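Local coordinates for protein transcriptional regulator, TetR family (PDB 3NNR) that probably binds DNA as a transcriptional regulator of the TetR family, through a helix-turn-helix domain near its N-terminus, at residues A[6-17]-A[31-42]. Sequence-based numbering, arbitrary orientation. Where two conformers were deposited one is given.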
loop_
_atom_site.group_PDB
_atom_site.type_symbol
_atom_site.label_atom_id
_atom_site.label_comp_id
_atom_site.label_asym_id
_atom_site.label_seq_id
_atom_site.Cartn_x
_atom_site.Cartn_y
_atom_site.Cartn_z
ATOM N N THR A 6 -17.442 -9.128 29.714
ATOM C CA THR A 6 -16.612 -10.225 29.167
ATOM C C THR A 6 -16.412 -10.116 27.639
ATOM O O THR A 6 -15.314 -10.306 27.144
ATOM C CB THR A 6 -17.231 -11.626 29.496
ATOM O OG1 THR A 6 -17.358 -11.792 30.914
ATOM C CG2 THR A 6 -16.387 -12.765 28.951
ATOM N N ARG A 7 -17.497 -9.817 26.933
ATOM C CA ARG A 7 -17.519 -9.612 25.489
ATOM C C ARG A 7 -16.582 -8.486 25.034
ATOM O O ARG A 7 -15.887 -8.610 24.017
ATOM C CB ARG A 7 -18.946 -9.226 25.075
ATOM C CG ARG A 7 -19.178 -9.052 23.581
ATOM C CD ARG A 7 -20.447 -8.296 23.279
ATOM N NE ARG A 7 -20.593 -8.201 21.828
ATOM C CZ ARG A 7 -21.041 -9.196 21.038
ATOM N NH1 ARG A 7 -21.404 -10.411 21.521
ATOM N NH2 ARG A 7 -21.128 -8.990 19.732
ATOM N N ASP A 8 -16.624 -7.363 25.745
ATOM C CA ASP A 8 -15.784 -6.202 25.393
ATOM C C ASP A 8 -14.290 -6.512 25.616
ATOM O O ASP A 8 -13.466 -6.055 24.835
ATOM C CB ASP A 8 -16.255 -4.937 26.123
ATOM C CG ASP A 8 -17.629 -4.448 25.644
ATOM O OD1 ASP A 8 -17.904 -4.445 24.413
ATOM O OD2 ASP A 8 -18.429 -4.034 26.510
ATOM N N LYS A 9 -13.971 -7.294 26.651
ATOM C CA LYS A 9 -12.620 -7.769 26.888
ATOM C C LYS A 9 -12.185 -8.622 25.702
ATOM O O LYS A 9 -11.069 -8.426 25.174
ATOM C CB LYS A 9 -12.480 -8.607 28.169
ATOM C CG LYS A 9 -12.530 -7.866 29.498
ATOM C CD LYS A 9 -12.314 -8.870 30.673
ATOM C CE LYS A 9 -12.362 -8.186 32.050
ATOM N NZ LYS A 9 -12.369 -9.168 33.191
ATOM N N ILE A 10 -13.062 -9.537 25.267
ATOM C CA ILE A 10 -12.746 -10.403 24.143
ATOM C C ILE A 10 -12.359 -9.581 22.907
ATOM O O ILE A 10 -11.381 -9.928 22.252
ATOM C CB ILE A 10 -13.884 -11.412 23.775
ATOM C CG1 ILE A 10 -14.135 -12.420 24.900
ATOM C CG2 ILE A 10 -13.500 -12.210 22.497
ATOM C CD1 ILE A 10 -15.485 -13.071 24.819
ATOM N N LEU A 11 -13.125 -8.530 22.591
ATOM C CA LEU A 11 -12.823 -7.669 21.430
ATOM C C LEU A 11 -11.518 -6.890 21.670
ATOM O O LEU A 11 -10.692 -6.813 20.792
ATOM C CB LEU A 11 -13.970 -6.694 21.133
ATOM C CG LEU A 11 -15.299 -7.214 20.556
ATOM C CD1 LEU A 11 -16.423 -6.177 20.740
ATOM C CD2 LEU A 11 -15.132 -7.583 19.076
ATOM N N LEU A 12 -11.326 -6.367 22.875
ATOM C CA LEU A 12 -10.124 -5.579 23.211
ATOM C C LEU A 12 -8.843 -6.448 23.145
ATOM O O LEU A 12 -7.829 -6.052 22.525
ATOM C CB LEU A 12 -10.261 -4.939 24.606
ATOM C CG LEU A 12 -9.601 -3.573 24.857
ATOM C CD1 LEU A 12 -9.447 -3.373 26.380
ATOM C CD2 LEU A 12 -8.244 -3.343 24.141
ATOM N N SER A 13 -8.901 -7.613 23.779
ATOM C CA SER A 13 -7.786 -8.547 23.795
ATOM C C SER A 13 -7.484 -9.157 22.430
ATOM O O SER A 13 -6.318 -9.346 22.094
ATOM C CB SER A 13 -7.998 -9.658 24.817
ATOM O OG SER A 13 -7.862 -9.152 26.123
ATOM N N SER A 14 -8.514 -9.475 21.657
ATOM C CA SER A 14 -8.303 -10.006 20.304
ATOM C C SER A 14 -7.557 -8.990 19.459
ATOM O O SER A 14 -6.584 -9.355 18.780
ATOM C CB SER A 14 -9.600 -10.365 19.642
ATOM O OG SER A 14 -10.179 -11.419 20.344
ATOM N N LEU A 15 -7.981 -7.728 19.518
ATOM C CA LEU A 15 -7.288 -6.636 18.809
ATOM C C LEU A 15 -5.784 -6.558 19.180
ATOM O O LEU A 15 -4.941 -6.429 18.291
ATOM C CB LEU A 15 -7.991 -5.289 19.084
ATOM C CG LEU A 15 -7.385 -3.996 18.506
ATOM C CD1 LEU A 15 -7.411 -4.012 16.993
ATOM C CD2 LEU A 15 -8.117 -2.781 19.090
ATOM N N GLU A 16 -5.481 -6.673 20.482
ATOM C CA GLU A 16 -4.097 -6.621 21.023
ATOM C C GLU A 16 -3.254 -7.770 20.475
ATOM O O GLU A 16 -2.119 -7.563 20.035
ATOM C CB GLU A 16 -4.074 -6.702 22.569
ATOM C CG GLU A 16 -2.671 -6.527 23.227
ATOM C CD GLU A 16 -2.581 -7.075 24.651
ATOM O OE1 GLU A 16 -3.591 -7.052 25.390
ATOM O OE2 GLU A 16 -1.479 -7.528 25.027
ATOM N N LEU A 17 -3.810 -8.985 20.532
ATOM C CA LEU A 17 -3.118 -10.193 20.045
ATOM C C LEU A 17 -2.959 -10.133 18.514
ATOM O O LEU A 17 -1.871 -10.365 18.023
ATOM C CB LEU A 17 -3.832 -11.464 20.504
ATOM C CG LEU A 17 -3.784 -11.789 22.006
ATOM C CD1 LEU A 17 -4.808 -12.819 22.318
ATOM C CD2 LEU A 17 -2.393 -12.254 22.493
ATOM N N ILE A 31 -7.032 -16.771 22.313
ATOM C CA ILE A 31 -7.757 -15.641 22.875
ATOM C C ILE A 31 -8.412 -16.075 24.219
ATOM O O ILE A 31 -8.278 -15.399 25.221
ATOM C CB ILE A 31 -8.759 -15.052 21.864
ATOM C CG1 ILE A 31 -8.054 -14.555 20.590
ATOM C CG2 ILE A 31 -9.519 -13.869 22.506
ATOM C CD1 ILE A 31 -9.016 -14.460 19.388
ATOM N N ALA A 32 -9.057 -17.235 24.241
ATOM C CA ALA A 32 -9.624 -17.782 25.479
ATOM C C ALA A 32 -8.538 -17.950 26.552
ATOM O O ALA A 32 -8.743 -17.546 27.694
ATOM C CB ALA A 32 -10.334 -19.118 25.223
ATOM N N ALA A 33 -7.387 -18.510 26.169
ATOM C CA ALA A 33 -6.277 -18.726 27.108
ATOM C C ALA A 33 -5.755 -17.409 27.717
ATOM O O ALA A 33 -5.555 -17.339 28.941
ATOM C CB ALA A 33 -5.147 -19.515 26.449
ATOM N N HIS A 34 -5.587 -16.382 26.871
ATOM C CA HIS A 34 -5.098 -15.035 27.277
ATOM C C HIS A 34 -6.056 -14.455 28.307
ATOM O O HIS A 34 -5.632 -14.034 29.382
ATOM C CB HIS A 34 -4.978 -14.108 26.044
ATOM C CG HIS A 34 -4.398 -12.738 26.312
ATOM N ND1 HIS A 34 -3.042 -12.504 26.431
ATOM C CD2 HIS A 34 -4.990 -11.517 26.362
ATOM C CE1 HIS A 34 -2.833 -11.210 26.608
ATOM N NE2 HIS A 34 -3.997 -10.587 26.559
ATOM N N LEU A 35 -7.353 -14.502 27.984
ATOM C CA LEU A 35 -8.401 -14.008 28.891
ATOM C C LEU A 35 -8.779 -14.907 30.069
ATOM O O LEU A 35 -9.565 -14.469 30.903
ATOM C CB LEU A 35 -9.662 -13.656 28.099
ATOM C CG LEU A 35 -9.612 -12.413 27.236
ATOM C CD1 LEU A 35 -10.950 -12.327 26.526
ATOM C CD2 LEU A 35 -9.358 -11.180 28.107
ATOM N N ALA A 36 -8.212 -16.113 30.170
ATOM C CA ALA A 36 -8.533 -17.064 31.267
ATOM C C ALA A 36 -10.053 -17.416 31.352
ATOM O O ALA A 36 -10.615 -17.481 32.441
ATOM C CB ALA A 36 -7.976 -16.556 32.632
ATOM N N ILE A 37 -10.692 -17.552 30.179
ATOM C CA ILE A 37 -12.081 -17.958 30.018
ATOM C C ILE A 37 -12.044 -19.241 29.206
ATOM O O ILE A 37 -11.161 -19.413 28.393
ATOM C CB ILE A 37 -12.995 -16.880 29.331
ATOM C CG1 ILE A 37 -12.587 -16.556 27.885
ATOM C CG2 ILE A 37 -13.010 -15.612 30.164
ATOM C CD1 ILE A 37 -13.678 -15.785 27.106
ATOM N N SER A 38 -12.986 -20.147 29.430
ATOM C CA SER A 38 -12.990 -21.404 28.687
ATOM C C SER A 38 -13.268 -21.164 27.191
ATOM O O SER A 38 -13.772 -20.097 26.827
ATOM C CB SER A 38 -14.068 -22.335 29.225
ATOM O OG SER A 38 -15.341 -21.797 28.935
ATOM N N PRO A 39 -12.919 -22.137 26.323
ATOM C CA PRO A 39 -13.301 -22.040 24.903
ATOM C C PRO A 39 -14.833 -21.864 24.751
ATOM O O PRO A 39 -15.313 -21.034 23.948
ATOM C CB PRO A 39 -12.833 -23.380 24.324
ATOM C CG PRO A 39 -11.713 -23.817 25.221
ATOM C CD PRO A 39 -11.964 -23.247 26.572
ATOM N N GLY A 40 -15.583 -22.636 25.529
ATOM C CA GLY A 40 -17.034 -22.506 25.554
ATOM C C GLY A 40 -17.554 -21.120 25.910
ATOM O O GLY A 40 -18.550 -20.692 25.363
ATOM N N ASN A 41 -16.871 -20.435 26.833
ATOM C CA ASN A 41 -17.246 -19.076 27.252
ATOM C C ASN A 41 -17.078 -18.132 26.076
ATOM O O ASN A 41 -17.954 -17.329 25.838
ATOM C CB ASN A 41 -16.427 -18.644 28.469
ATOM C CG ASN A 41 -16.961 -17.382 29.175
ATOM O OD1 ASN A 41 -17.706 -16.577 28.608
ATOM N ND2 ASN A 41 -16.555 -17.214 30.450
ATOM N N LEU A 42 -15.970 -18.260 25.346
ATOM C CA LEU A 42 -15.701 -17.449 24.156
ATOM C C LEU A 42 -16.724 -17.768 23.060
ATOM O O LEU A 42 -17.225 -16.855 22.402
ATOM C CB LEU A 42 -14.286 -17.719 23.598
ATOM C CG LEU A 42 -13.627 -16.635 22.739
ATOM C CD1 LEU A 42 -12.322 -17.171 22.194
ATOM C CD2 LEU A 42 -14.424 -16.151 21.585
#
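I10 and L35 meet at the tight centre of this contact, where L35 CD1 sits 3.6 Å from I10 CG1 and the two side chains cross at about a right angle. I10 CD1 lies 4.0 Å from I37 CD1, while I10 CG2 faces I31 and L42. The other branch of L35 reaches S13, with L35 CD2 3.2 Å from S13 OG. Cutting L35 back to an alanine would probably open a gap between I10 and S13. Beside this apolar cluster, S14 turns its hydroxyl back on its own helix: with OG beside the backbone N (chi1 -65°), it donates to I10 O at 2.7 Å. That carbonyl also takes S14 N from the opposite face of its plane, and I31 CG2 and CD1 close over the hydroxyl. The packing illustrates how a TetR-type helix-turn-helix, predicted here to bind DNA, packs against the preceding helix: segment 6-17 crosses segment 31-35 at 111°, and I37 in the turn and L42 beyond it reach I10 as well. Looser contacts lie toward solvent. L17 CD2 makes a CH-pi contact over one face of the H34 ring, displaced toward the rim and 4.3 Å from its centroid, and S13 OG lies at the ring edge.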